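PDB 2PRR: alkylhydroperoxidase AhpD core: uncharacterized peroxidase-related protein from Ralstonia eutropha, which probably acts as a peroxidase-like oxidoreductase of the AhpD and carboxymuconolactone decarboxylase family, although its substrate has not been identified. Local coordinates for residues A61-D66 with A163-F168; V78-A83 with F130-C135; N85-C90 with L171-A176; V91-A96 with D185-M190; P121-A126 with H152-E157. One frame throughout, in Å; residues are numbered along the deposited sequence.

In the fold
From the N terminus, contact 1 comes first: the end of helix 49-63 meets the middle of helix 156-179 and closes a loop of 96 residues. Contacts 2 and 5 are nested in that loop and cross each other; contact 2 joins helices 71-84 and 122-137, and contact 5 ties the start of helix 122-137 to residues 152-154, ahead of helix 156-179. Contact 3, from the start of helix 88-102 to helix 156-179, crosses contacts 1 and 2, as does contact 4, which brings helix 185-189 back to helix 88-102. Contacts 3 and 4 also cross, and both enclose contact 5. Helix 156-179 thus serves contacts 1 and 3, joining the buried core to the CXXC region.

Contact 1: residues A61-D66 with A163-F168; sequences ALMLKD and AAITAF
Leu-62, on the last turn of helix 49-63, drives its forked end into the side of helix 156-179 and makes the largest share of this contact. Its CG lies opposite the carbonyl carbon (chi1 -53°), and with chi2 extended the two methyls part over different residues. CD1 touches Phe-168 CB at 3.7 Å and also nears the backbone oxygen of Ala-164, a residue one turn earlier. CD2 instead meets the methyl of Ala-164, with Leu-62 CD2 3.8 Å from Ala-164 CB. One leucine thus touches residues on successive turns, and it meets Phe-168 at the base of that side chain, with CD1 oblique to the ring. The selenomethionine Met-63 works differently. Its chain bends at chi2 and chi3 (-57° and -77°), which brings the selenium to the longer branch of Ile-165, Met-63 SE lying 3.9 Å from Ile-165 CG1 and slightly farther from its CD1. These two side chains run at about a right angle. The side chains meet one another through carbon and selenium alone, as expected between buried helices of this all-helical fold. Helix 71-84 covers the neighbouring side, where Met-63 packs on Arg-74 and Glu-75 and Ile-165 on Ile-77, while helix 122-137 lies against Thr-166. Leu-62 and Ala-164 also meet Glu-51 of the second subunit, so the junction of helices 49-63 and 156-179 borders the subunit interface.

Contact 2: residues V78-A83 with F130-C135; sequences VVATSA and FALKVC
No ring or amide lies between Thr-81 and its partners Ala-131 and Cys-135; the one aromatic group, Phe-130, is turned from helix 71-84, and one face of its ring carries Val-134 CG2, 3.8 Å above the plane and offset toward the rim. The contact itself is made by small side chains. Thr-81 CG2 comes alongside helix 122-137, 4.1 Å from Ala-131 CB and 4.0 Å from Cys-135 CB. That methyl faces across because it stands anti to the carbonyl carbon, whereas chi1 of 58° sets OG1 back toward its own helix, where it bonds to Ile-77 O. The polar end of the threonine is therefore satisfied within helix 71-84. Cys-135 extends its sulfur over the same residue, SG lying 4.0 Å from Thr-81 CB and 3.9 Å from Thr-81 O, a packing contact. In the helical bundle of the AhpD-like fold, this is where helices 71-84 and 122-137 run broadly side by side, their short axes 9.5 Å apart and inclined at 39°. The small Ala-80, Thr-81 and Ala-131 are consistent with this spacing. Leu-132 reaches across with a single branch, its CD2 3.8 Å from Ala-80 CB; Val-111 of helix 107-114 also packs on Ala-80. On another side, Thr-166 of helix 156-179 packs against both Ala-131 and Cys-135, while Cys-135 O accepts a hydrogen bond from Arg-174 of the second subunit.

Contact 3: residues N85-C90 with L171-A176; sequences NQCLYC and LSNRMA
The turn from Asn-85 to Cys-87, with Gln-86 at positive phi in a Schellman motif, passes close to helix 156-179, and Cys-87 CA lies 5.6 Å from Asn-173 CA. Asn-85 and Asn-173 meet with their amide planes nearly perpendicular, at 85°. Asn-85 ND2 gives Asn-173 OD1 a short, almost straight hydrogen bond of 2.6 Å, which lands on a lone pair in the carbonyl plane. The other end of the Asn-173 amide faces the cysteines: its ND2 is 3.3 Å from Cys-90 SG and bonds weakly to Ser-82 OG, while its CG packs on Cys-87 CB. Cys-87, with SG anti to the backbone N (chi1 179°), presents that sulfur to Ala-176 CB at 3.5 Å and caps the new helix by accepting from Cys-90 N. Two waters, both in the guanidinium plane, bridge Arg-174 to the Asn-85 amide, while Arg-174 NH1 also bonds to Gly-170 O. Cys-87 and Cys-90 form the CXXC motif, consistent with the redox-active pair of AhpD. Their sulfurs lie 3.4 Å apart, too far for a disulfide, and a glycol, probably from the crystallisation liquor, may mark a pocket beside Cys-90. Asn-173, fixed by Asn-85, probably helps to position this pair.

Contact 4: residues V91-A96 with D185-M190; sequences VVAHGA and DEFFLM
Phe-187 and Phe-188 grip helix 88-102 around Val-92, Ala-93 and Ala-96, and this is the close-packed part of the contact. Val-92 CG1 stands over the centre of the Phe-188 ring, 3.7 Å from the centroid and only 11° off the normal, a clear CH-pi contact. The methyl points there because it is anti to the backbone N (chi1 172°). Ala-93 CA sits over one face of Phe-187, 3.9 Å from the ring centroid and displaced toward the rim, while Ala-93 CB nears the CE2 side. Ala-96 CB is 3.8 Å from Phe-187 CD1 and only 3.3 Å from the backbone oxygen of Phe-187. The small Ala-93 and Ala-96 are consistent with the 8.0 Å between the axes of helices 88-102 and 185-189, which cross at 53°. Helix 88-102 begins at the CXXC motif typical of AhpD relatives, and the short, weakly bonded helix 185-189 packs back against it; His-94, on a different side of helix 88-102, bonds to Glu-75 and to a bound glycol. Packing thins toward the partly exposed Met-190, a selenomethionine, whose SE stays 4.1 Å from Ala-96 CB. Its backbone oxygen is bonded by Arg-99. On the Phe-188 side the third subunit closes in, Asp-109 of that subunit packing on Phe-188, whereas Phe-187 meets Phe-37 of its own chain edge to face.

Contact 5: residues P121-A126 with H152-E157; sequences PPRQRA and HGFTDE
Arg-123 and Phe-154 approach from opposite directions, and the guanidinium settles over one face of the ring. Arg-123 CZ is 4.1 Å from the Phe-154 centroid and 25° off the normal, a cation-pi contact, although the two planes are inclined at 44° and the group sits toward the rim. CG stands anti to the backbone N (chi1 -179°), and the extended chain beyond it reaches the ring. NH1 turns to the backbone, bonding weakly to His-152 O at 2.8 Å and to Gly-153 O at 3.4 Å, the latter near the guanidinium plane. At the edge of the same ring lies Arg-123 O, 3.5 Å from Phe-154 CE2. His-152 lies flat against the first turn of helix 122-137: Ala-126 CB, 3.4 Å from His-152 CD2, and Pro-122 O both lie over one face of the imidazole. Gly-153, at positive phi, is the C-prime residue of a Schellman motif that closes helix 143-151, so the arginine bonds weakly to carbonyls just beyond that helix. Phe-154 also packs on Leu-149 and Leu-69. Near the chain's surface, the contact joins the turn between helices 143-151 and 156-179 to the start of helix 122-137.

Contact 1: residues A61-D66 with A163-F168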
# COMPACT_ATOMS: atom_id res chain seq x y z
N ALA D 61 -11.86 31.69 5.35
CA ALA D 61 -11.55 32.06 3.96
C ALA D 61 -12.04 31.07 2.88
O ALA D 61 -12.30 31.45 1.73
CB ALA D 61 -10.06 32.28 3.82
N LEU D 62 -12.16 29.81 3.24
CA LEU D 62 -12.56 28.78 2.32
C LEU D 62 -14.03 28.40 2.47
O LEU D 62 -14.72 28.14 1.48
CB LEU D 62 -11.71 27.54 2.59
CG LEU D 62 -10.20 27.78 2.58
CD1 LEU D 62 -9.45 26.51 2.91
CD2 LEU D 62 -9.75 28.29 1.24
N MSE D 63 -14.50 28.35 3.71
CA MSE D 63 -15.83 27.87 3.95
C MSE D 63 -16.85 29.01 3.93
O MSE D 63 -18.03 28.75 3.84
CB MSE D 63 -15.89 27.12 5.28
CG MSE D 63 -14.85 26.06 5.48
SE MSE D 63 -14.92 24.73 4.10
CE MSE D 63 -16.19 23.86 4.56
N LEU D 64 -16.42 30.26 4.00
CA LEU D 64 -17.37 31.37 4.01
C LEU D 64 -17.38 32.22 2.73
O LEU D 64 -18.31 32.98 2.51
CB LEU D 64 -17.18 32.22 5.27
CG LEU D 64 -17.34 31.47 6.61
CD1 LEU D 64 -17.27 32.41 7.79
CD2 LEU D 64 -18.66 30.75 6.67
N LYS D 65 -16.39 32.06 1.85
CA LYS D 65 -16.34 32.84 0.62
C LYS D 65 -17.52 32.60 -0.31
O LYS D 65 -18.30 31.68 -0.11
CB LYS D 65 -15.05 32.49 -0.16
CG LYS D 65 -14.98 31.05 -0.69
CD LYS D 65 -13.61 30.74 -1.32
CE LYS D 65 -13.45 31.31 -2.73
NZ LYS D 65 -14.18 30.58 -3.82
N ASP D 66 -17.65 33.46 -1.32
CA ASP D 66 -18.64 33.24 -2.37
C ASP D 66 -17.88 32.28 -3.30
O ASP D 66 -16.66 32.38 -3.44
CB ASP D 66 -19.06 34.56 -3.05
CG ASP D 66 -19.79 35.50 -2.10
N ALA D 163 -9.56 21.59 -3.87
CA ALA D 163 -8.20 21.35 -3.45
C ALA D 163 -7.81 22.11 -2.18
O ALA D 163 -7.18 21.54 -1.29
CB ALA D 163 -7.24 21.67 -4.60
N ALA D 164 -8.23 23.37 -2.06
CA ALA D 164 -7.94 24.16 -0.87
C ALA D 164 -8.58 23.56 0.38
O ALA D 164 -7.94 23.40 1.42
CB ALA D 164 -8.39 25.61 -1.08
N ILE D 165 -9.87 23.25 0.29
CA ILE D 165 -10.64 22.62 1.38
C ILE D 165 -9.97 21.29 1.76
O ILE D 165 -9.71 21.01 2.91
CB ILE D 165 -12.07 22.40 0.90
CG1 ILE D 165 -12.83 23.74 0.90
CG2 ILE D 165 -12.76 21.39 1.76
CD1 ILE D 165 -14.15 23.67 0.27
N THR D 166 -9.68 20.47 0.76
CA THR D 166 -8.97 19.22 1.04
C THR D 166 -7.70 19.59 1.86
O THR D 166 -7.51 19.09 2.95
CB THR D 166 -8.61 18.50 -0.25
OG1 THR D 166 -9.79 18.26 -1.03
CG2 THR D 166 -7.87 17.17 0.03
N ALA D 167 -6.91 20.53 1.35
CA ALA D 167 -5.64 20.91 1.97
C ALA D 167 -5.75 21.37 3.40
O ALA D 167 -5.02 20.91 4.26
CB ALA D 167 -4.92 21.95 1.12
N PHE D 168 -6.69 22.26 3.68
CA PHE D 168 -6.85 22.77 5.01
C PHE D 168 -7.40 21.75 6.01
O PHE D 168 -6.97 21.73 7.17
CB PHE D 168 -7.73 24.02 5.00
CG PHE D 168 -8.08 24.48 6.36
CD1 PHE D 168 -7.13 25.13 7.14
CD2 PHE D 168 -9.33 24.21 6.90
CE1 PHE D 168 -7.44 25.55 8.42
CE2 PHE D 168 -9.66 24.65 8.18
CZ PHE D 168 -8.71 25.31 8.93

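Contact 2: residues V78-A83 with F130-C135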
# COMPACT_ATOMS: atom_id res chain seq x y z
N VAL D 78 -15.10 17.65 3.10
CA VAL D 78 -14.45 17.43 4.39
C VAL D 78 -14.71 16.04 4.91
O VAL D 78 -13.79 15.38 5.47
CB VAL D 78 -14.95 18.39 5.48
CG1 VAL D 78 -14.21 18.10 6.81
CG2 VAL D 78 -14.77 19.83 5.03
N VAL D 79 -15.93 15.57 4.72
CA VAL D 79 -16.28 14.28 5.25
C VAL D 79 -15.51 13.12 4.53
O VAL D 79 -15.06 12.21 5.21
CB VAL D 79 -17.82 14.04 5.27
CG1 VAL D 79 -18.13 12.71 5.86
CG2 VAL D 79 -18.55 15.15 6.11
N ALA D 80 -15.38 13.17 3.21
CA ALA D 80 -14.71 12.08 2.47
C ALA D 80 -13.22 12.04 2.71
O ALA D 80 -12.64 10.97 2.81
CB ALA D 80 -15.01 12.16 0.97
N THR D 81 -12.61 13.22 2.78
CA THR D 81 -11.17 13.35 2.99
C THR D 81 -10.78 12.99 4.41
O THR D 81 -9.77 12.27 4.63
CB THR D 81 -10.67 14.74 2.54
OG1 THR D 81 -11.35 15.82 3.25
CG2 THR D 81 -10.89 14.88 1.04
N SER D 82 -11.62 13.39 5.36
CA SER D 82 -11.48 13.10 6.79
C SER D 82 -11.68 11.65 7.09
O SER D 82 -11.05 11.07 7.98
CB SER D 82 -12.52 13.87 7.58
OG SER D 82 -12.52 15.23 7.21
N ALA D 83 -12.64 11.07 6.38
CA ALA D 83 -12.91 9.67 6.48
C ALA D 83 -11.64 8.91 6.02
O ALA D 83 -11.23 7.98 6.69
CB ALA D 83 -14.14 9.28 5.67
N PHE D 130 -11.67 14.01 -7.23
CA PHE D 130 -10.58 14.96 -7.30
C PHE D 130 -10.04 15.22 -5.90
O PHE D 130 -8.85 15.07 -5.65
CB PHE D 130 -11.06 16.27 -7.96
CG PHE D 130 -9.98 17.32 -8.09
CD1 PHE D 130 -8.88 17.09 -8.90
CD2 PHE D 130 -10.08 18.52 -7.40
CE1 PHE D 130 -7.90 18.03 -9.01
CE2 PHE D 130 -9.10 19.47 -7.52
CZ PHE D 130 -8.00 19.23 -8.32
N ALA D 131 -10.94 15.62 -5.00
CA ALA D 131 -10.62 15.80 -3.59
C ALA D 131 -9.78 14.64 -3.04
O ALA D 131 -8.80 14.86 -2.34
CB ALA D 131 -11.88 15.90 -2.80
N LEU D 132 -10.19 13.41 -3.33
CA LEU D 132 -9.44 12.25 -2.84
C LEU D 132 -8.06 12.15 -3.41
O LEU D 132 -7.15 11.74 -2.69
CB LEU D 132 -10.22 10.94 -3.01
CG LEU D 132 -11.09 10.51 -1.80
CD1 LEU D 132 -10.22 10.27 -0.58
CD2 LEU D 132 -12.20 11.48 -1.43
N LYS D 133 -7.88 12.56 -4.67
CA LYS D 133 -6.56 12.58 -5.32
C LYS D 133 -5.62 13.63 -4.70
O LYS D 133 -4.42 13.39 -4.50
CB LYS D 133 -6.69 12.84 -6.82
CG LYS D 133 -5.38 12.54 -7.56
CD LYS D 133 -5.44 12.72 -9.06
CE LYS D 133 -4.20 12.01 -9.70
NZ LYS D 133 -4.02 12.23 -11.18
N VAL D 134 -6.17 14.82 -4.44
CA VAL D 134 -5.43 15.86 -3.79
C VAL D 134 -5.07 15.37 -2.39
O VAL D 134 -3.94 15.54 -1.92
CB VAL D 134 -6.30 17.15 -3.63
CG1 VAL D 134 -5.58 18.16 -2.77
CG2 VAL D 134 -6.68 17.74 -4.97
N CYS D 135 -6.05 14.77 -1.71
CA CYS D 135 -5.88 14.27 -0.37
C CYS D 135 -4.77 13.25 -0.27
O CYS D 135 -3.90 13.42 0.54
CB CYS D 135 -7.19 13.66 0.13
SG CYS D 135 -7.15 13.09 1.82

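Contact 3: residues N85-C90 with L171-A176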
# COMPACT_ATOMS: atom_id res chain seq x y z
N ASN D 85 -8.48 9.86 6.13
CA ASN D 85 -7.49 10.10 7.18
C ASN D 85 -7.92 9.51 8.52
O ASN D 85 -7.18 9.61 9.51
CB ASN D 85 -7.30 11.62 7.37
CG ASN D 85 -6.54 12.25 6.25
OD1 ASN D 85 -5.75 11.59 5.57
ND2 ASN D 85 -6.73 13.55 6.05
N GLN D 86 -9.13 8.93 8.56
CA GLN D 86 -9.68 8.37 9.76
C GLN D 86 -9.65 9.36 10.90
O GLN D 86 -9.20 9.03 11.99
CB GLN D 86 -8.95 7.09 10.16
CG GLN D 86 -9.00 6.08 9.06
CD GLN D 86 -8.54 4.75 9.50
OE1 GLN D 86 -7.51 4.30 9.06
NE2 GLN D 86 -9.29 4.13 10.43
N CYS D 87 -10.13 10.56 10.61
CA CYS D 87 -10.22 11.59 11.62
C CYS D 87 -11.60 11.52 12.25
O CYS D 87 -12.61 11.93 11.64
CB CYS D 87 -9.99 12.97 11.05
SG CYS D 87 -10.14 14.29 12.31
N LEU D 88 -11.63 11.05 13.49
CA LEU D 88 -12.86 10.92 14.22
C LEU D 88 -13.56 12.27 14.47
O LEU D 88 -14.75 12.38 14.18
CB LEU D 88 -12.55 10.16 15.50
CG LEU D 88 -13.62 9.96 16.57
CD1 LEU D 88 -14.97 9.45 16.02
CD2 LEU D 88 -13.04 8.99 17.61
N TYR D 89 -12.86 13.29 14.97
CA TYR D 89 -13.53 14.61 15.23
C TYR D 89 -14.18 15.15 13.96
O TYR D 89 -15.36 15.46 13.94
CB TYR D 89 -12.59 15.70 15.83
CG TYR D 89 -13.31 17.08 16.01
CD1 TYR D 89 -13.41 17.99 14.96
CD2 TYR D 89 -13.90 17.42 17.21
CE1 TYR D 89 -14.12 19.24 15.11
CE2 TYR D 89 -14.60 18.69 17.37
CZ TYR D 89 -14.69 19.56 16.30
OH TYR D 89 -15.35 20.78 16.45
N CYS D 90 -13.40 15.24 12.89
CA CYS D 90 -13.86 15.84 11.65
C CYS D 90 -14.98 15.13 10.91
O CYS D 90 -15.90 15.76 10.39
CB CYS D 90 -12.68 16.06 10.70
SG CYS D 90 -11.53 17.27 11.35
N LEU D 171 -4.85 19.47 7.26
CA LEU D 171 -4.15 20.09 8.40
C LEU D 171 -4.97 19.82 9.67
O LEU D 171 -4.48 19.27 10.66
CB LEU D 171 -3.99 21.61 8.16
CG LEU D 171 -3.40 22.55 9.23
CD1 LEU D 171 -3.18 23.92 8.63
CD2 LEU D 171 -4.27 22.67 10.46
N SER D 172 -6.23 20.23 9.61
CA SER D 172 -7.18 20.04 10.69
C SER D 172 -7.22 18.58 11.18
O SER D 172 -7.18 18.30 12.37
CB SER D 172 -8.54 20.46 10.19
OG SER D 172 -9.49 20.38 11.21
N ASN D 173 -7.33 17.64 10.24
CA ASN D 173 -7.34 16.22 10.58
C ASN D 173 -6.16 15.82 11.40
O ASN D 173 -6.32 15.19 12.45
CB ASN D 173 -7.28 15.35 9.34
CG ASN D 173 -8.55 15.32 8.55
OD1 ASN D 173 -8.54 14.69 7.51
ND2 ASN D 173 -9.64 16.05 8.99
N ARG D 174 -4.98 16.18 10.89
CA ARG D 174 -3.70 15.88 11.53
C ARG D 174 -3.54 16.45 12.94
O ARG D 174 -2.96 15.81 13.79
CB ARG D 174 -2.56 16.28 10.61
CG ARG D 174 -2.41 15.27 9.47
CD ARG D 174 -1.34 15.62 8.46
NE ARG D 174 -1.30 14.63 7.37
CZ ARG D 174 -2.21 14.54 6.41
NH1 ARG D 174 -3.24 15.38 6.33
NH2 ARG D 174 -2.11 13.59 5.50
N MSE D 175 -4.05 17.64 13.18
CA MSE D 175 -4.03 18.22 14.50
C MSE D 175 -5.00 17.47 15.41
O MSE D 175 -4.65 17.12 16.55
CB MSE D 175 -4.43 19.71 14.44
CG MSE D 175 -3.39 20.60 13.83
SE MSE D 175 -1.74 20.60 14.80
CE MSE D 175 -2.29 20.96 16.52
N ALA D 176 -6.20 17.24 14.88
CA ALA D 176 -7.28 16.54 15.54
C ALA D 176 -6.87 15.21 16.06
O ALA D 176 -7.18 14.86 17.21
CB ALA D 176 -8.45 16.36 14.58
O HOH W 1 -5.00 14.94 3.84
O HOH W 2 -3.99 12.43 3.58

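Contact 4: residues V91-A96 with D185-M190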
# COMPACT_ATOMS: atom_id res chain seq x y z
N VAL D 91 -14.85 13.82 10.80
CA VAL D 91 -15.87 13.02 10.18
C VAL D 91 -17.22 13.23 10.88
O VAL D 91 -18.25 13.42 10.23
CB VAL D 91 -15.50 11.53 10.27
CG1 VAL D 91 -16.69 10.68 10.03
CG2 VAL D 91 -14.40 11.18 9.29
N VAL D 92 -17.19 13.15 12.21
CA VAL D 92 -18.37 13.26 13.03
C VAL D 92 -18.94 14.69 13.05
O VAL D 92 -20.12 14.87 12.87
CB VAL D 92 -18.10 12.72 14.47
CG1 VAL D 92 -19.27 13.01 15.41
CG2 VAL D 92 -17.81 11.18 14.41
N ALA D 93 -18.08 15.67 13.24
CA ALA D 93 -18.46 17.08 13.31
C ALA D 93 -19.02 17.57 11.98
O ALA D 93 -20.09 18.14 11.93
CB ALA D 93 -17.26 17.91 13.72
N HIS D 94 -18.30 17.32 10.89
CA HIS D 94 -18.72 17.74 9.57
C HIS D 94 -19.77 16.86 8.91
O HIS D 94 -20.31 17.24 7.88
CB HIS D 94 -17.50 18.01 8.68
CG HIS D 94 -16.68 19.12 9.23
ND1 HIS D 94 -17.09 20.43 9.14
CD2 HIS D 94 -15.59 19.12 10.02
CE1 HIS D 94 -16.24 21.20 9.79
NE2 HIS D 94 -15.32 20.43 10.34
N GLY D 95 -20.03 15.69 9.46
CA GLY D 95 -21.13 14.88 8.96
C GLY D 95 -22.41 15.54 9.43
O GLY D 95 -23.38 15.62 8.69
N ALA D 96 -22.41 16.01 10.66
CA ALA D 96 -23.57 16.68 11.25
C ALA D 96 -23.94 17.89 10.44
O ALA D 96 -25.08 18.07 10.06
CB ALA D 96 -23.28 17.08 12.68
N ASP D 185 -20.94 15.50 21.78
CA ASP D 185 -22.06 14.56 21.76
C ASP D 185 -23.16 15.00 20.82
O ASP D 185 -23.82 14.18 20.20
CB ASP D 185 -22.66 14.42 23.17
CG ASP D 185 -21.78 13.62 24.14
OD1 ASP D 185 -20.67 13.18 23.77
OD2 ASP D 185 -22.23 13.45 25.30
N GLU D 186 -23.35 16.31 20.73
CA GLU D 186 -24.42 16.87 19.94
C GLU D 186 -24.28 16.59 18.45
O GLU D 186 -25.28 16.45 17.75
CB GLU D 186 -24.50 18.39 20.13
CG GLU D 186 -24.85 18.86 21.54
CD GLU D 186 -23.68 18.84 22.50
OE1 GLU D 186 -22.62 18.23 22.19
OE2 GLU D 186 -23.82 19.44 23.57
N PHE D 187 -23.05 16.52 17.96
CA PHE D 187 -22.83 16.25 16.53
C PHE D 187 -23.34 14.88 16.07
O PHE D 187 -23.85 14.78 14.95
CB PHE D 187 -21.35 16.35 16.16
CG PHE D 187 -20.79 17.74 16.22
CD1 PHE D 187 -21.39 18.78 15.51
CD2 PHE D 187 -19.60 17.99 16.89
CE1 PHE D 187 -20.87 20.04 15.53
CE2 PHE D 187 -19.07 19.26 16.92
CZ PHE D 187 -19.72 20.30 16.24
N PHE D 188 -23.19 13.85 16.91
CA PHE D 188 -23.55 12.46 16.58
C PHE D 188 -25.02 12.31 16.18
O PHE D 188 -25.35 11.56 15.28
CB PHE D 188 -23.23 11.50 17.74
CG PHE D 188 -21.74 11.21 17.95
CD1 PHE D 188 -20.93 12.07 18.64
CD2 PHE D 188 -21.19 9.99 17.55
CE1 PHE D 188 -19.59 11.78 18.89
CE2 PHE D 188 -19.84 9.68 17.78
CZ PHE D 188 -19.04 10.56 18.44
N LEU D 189 -25.90 13.05 16.84
CA LEU D 189 -27.34 12.97 16.59
C LEU D 189 -27.93 14.09 15.70
O LEU D 189 -29.00 13.93 15.11
CB LEU D 189 -28.04 12.97 17.96
CG LEU D 189 -29.55 12.77 18.06
CD1 LEU D 189 -30.09 11.60 17.20
CD2 LEU D 189 -29.89 12.55 19.53
N MSE D 190 -27.22 15.21 15.60
CA MSE D 190 -27.64 16.38 14.83
C MSE D 190 -27.80 16.14 13.33
O MSE D 190 -26.89 15.63 12.68
CB MSE D 190 -26.60 17.46 15.06
CG MSE D 190 -26.78 18.76 14.33
SE MSE D 190 -25.29 19.89 14.81
CE MSE D 190 -25.53 19.99 16.72

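Contact 5: residues P121-A126 with H152-E157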
# COMPACT_ATOMS: atom_id res chain seq x y z
N PRO D 121 -25.28 12.98 -7.19
CA PRO D 121 -25.11 12.99 -8.65
C PRO D 121 -23.68 12.81 -9.09
O PRO D 121 -22.78 13.15 -8.34
CB PRO D 121 -25.54 14.41 -9.05
CG PRO D 121 -26.21 14.97 -7.88
CD PRO D 121 -25.73 14.29 -6.67
N PRO D 122 -23.45 12.35 -10.33
CA PRO D 122 -22.07 12.15 -10.83
C PRO D 122 -21.16 13.37 -10.80
O PRO D 122 -19.93 13.21 -10.85
CB PRO D 122 -22.26 11.68 -12.27
CG PRO D 122 -23.66 11.22 -12.36
CD PRO D 122 -24.46 11.97 -11.34
N ARG D 123 -21.76 14.57 -10.78
CA ARG D 123 -21.04 15.84 -10.68
C ARG D 123 -20.32 15.89 -9.32
O ARG D 123 -19.13 16.22 -9.24
CB ARG D 123 -22.01 17.05 -10.81
CG ARG D 123 -21.33 18.43 -10.73
CD ARG D 123 -22.34 19.58 -10.68
NE ARG D 123 -21.71 20.83 -10.21
CZ ARG D 123 -21.33 21.85 -10.98
NH1 ARG D 123 -21.47 21.83 -12.31
NH2 ARG D 123 -20.78 22.91 -10.41
N GLN D 124 -21.07 15.56 -8.26
CA GLN D 124 -20.52 15.51 -6.91
C GLN D 124 -19.57 14.31 -6.71
O GLN D 124 -18.56 14.45 -5.99
CB GLN D 124 -21.63 15.55 -5.87
CG GLN D 124 -22.34 16.88 -5.87
CD GLN D 124 -23.49 16.97 -4.90
OE1 GLN D 124 -24.00 15.97 -4.42
NE2 GLN D 124 -23.92 18.18 -4.62
N ARG D 125 -19.85 13.17 -7.34
CA ARG D 125 -18.93 12.04 -7.22
C ARG D 125 -17.58 12.44 -7.86
O ARG D 125 -16.52 12.09 -7.32
CB ARG D 125 -19.49 10.76 -7.87
CG ARG D 125 -18.55 9.53 -7.69
CD ARG D 125 -19.04 8.33 -8.48
NE ARG D 125 -18.07 7.23 -8.43
N ALA D 126 -17.65 13.17 -8.98
CA ALA D 126 -16.45 13.67 -9.69
C ALA D 126 -15.61 14.63 -8.83
O ALA D 126 -14.37 14.56 -8.82
CB ALA D 126 -16.84 14.36 -10.99
N HIS D 152 -18.02 18.07 -16.05
CA HIS D 152 -19.22 18.14 -15.20
C HIS D 152 -19.66 19.57 -14.87
O HIS D 152 -20.45 19.75 -13.96
CB HIS D 152 -19.00 17.38 -13.89
CG HIS D 152 -18.89 15.90 -14.07
ND1 HIS D 152 -19.98 15.07 -14.13
CD2 HIS D 152 -17.80 15.10 -14.20
CE1 HIS D 152 -19.58 13.82 -14.28
NE2 HIS D 152 -18.26 13.82 -14.34
N GLY D 153 -19.14 20.56 -15.57
CA GLY D 153 -19.57 21.95 -15.35
C GLY D 153 -18.80 22.77 -14.31
O GLY D 153 -19.28 23.84 -13.88
N PHE D 154 -17.64 22.28 -13.89
CA PHE D 154 -16.81 23.01 -12.94
C PHE D 154 -15.83 23.85 -13.73
O PHE D 154 -15.44 23.50 -14.85
CB PHE D 154 -16.00 22.09 -11.99
CG PHE D 154 -16.82 21.30 -11.00
CD1 PHE D 154 -17.47 21.92 -9.96
CD2 PHE D 154 -16.90 19.92 -11.08
CE1 PHE D 154 -18.21 21.21 -9.04
CE2 PHE D 154 -17.65 19.21 -10.17
CZ PHE D 154 -18.30 19.86 -9.14
N THR D 155 -15.40 24.94 -13.11
CA THR D 155 -14.40 25.84 -13.66
C THR D 155 -13.11 25.52 -12.92
O THR D 155 -13.15 24.91 -11.88
CB THR D 155 -14.72 27.29 -13.33
OG1 THR D 155 -14.46 27.50 -11.94
CG2 THR D 155 -16.16 27.63 -13.62
N ASP D 156 -11.98 25.97 -13.42
CA ASP D 156 -10.76 25.72 -12.67
C ASP D 156 -10.73 26.47 -11.35
O ASP D 156 -10.01 26.09 -10.46
CB ASP D 156 -9.53 26.03 -13.51
CG ASP D 156 -9.39 25.08 -14.68
OD1 ASP D 156 -10.10 24.05 -14.74
OD2 ASP D 156 -8.57 25.39 -15.56
N GLU D 157 -11.48 27.55 -11.21
CA GLU D 157 -11.56 28.23 -9.93
C GLU D 157 -12.24 27.32 -8.90
O GLU D 157 -11.85 27.34 -7.74
CB GLU D 157 -12.24 29.60 -10.06
CG GLU D 157 -11.41 30.60 -10.84
CD GLU D 157 -10.04 30.84 -10.22
OE1 GLU D 157 -10.02 31.24 -9.04
OE2 GLU D 157 -9.00 30.64 -10.90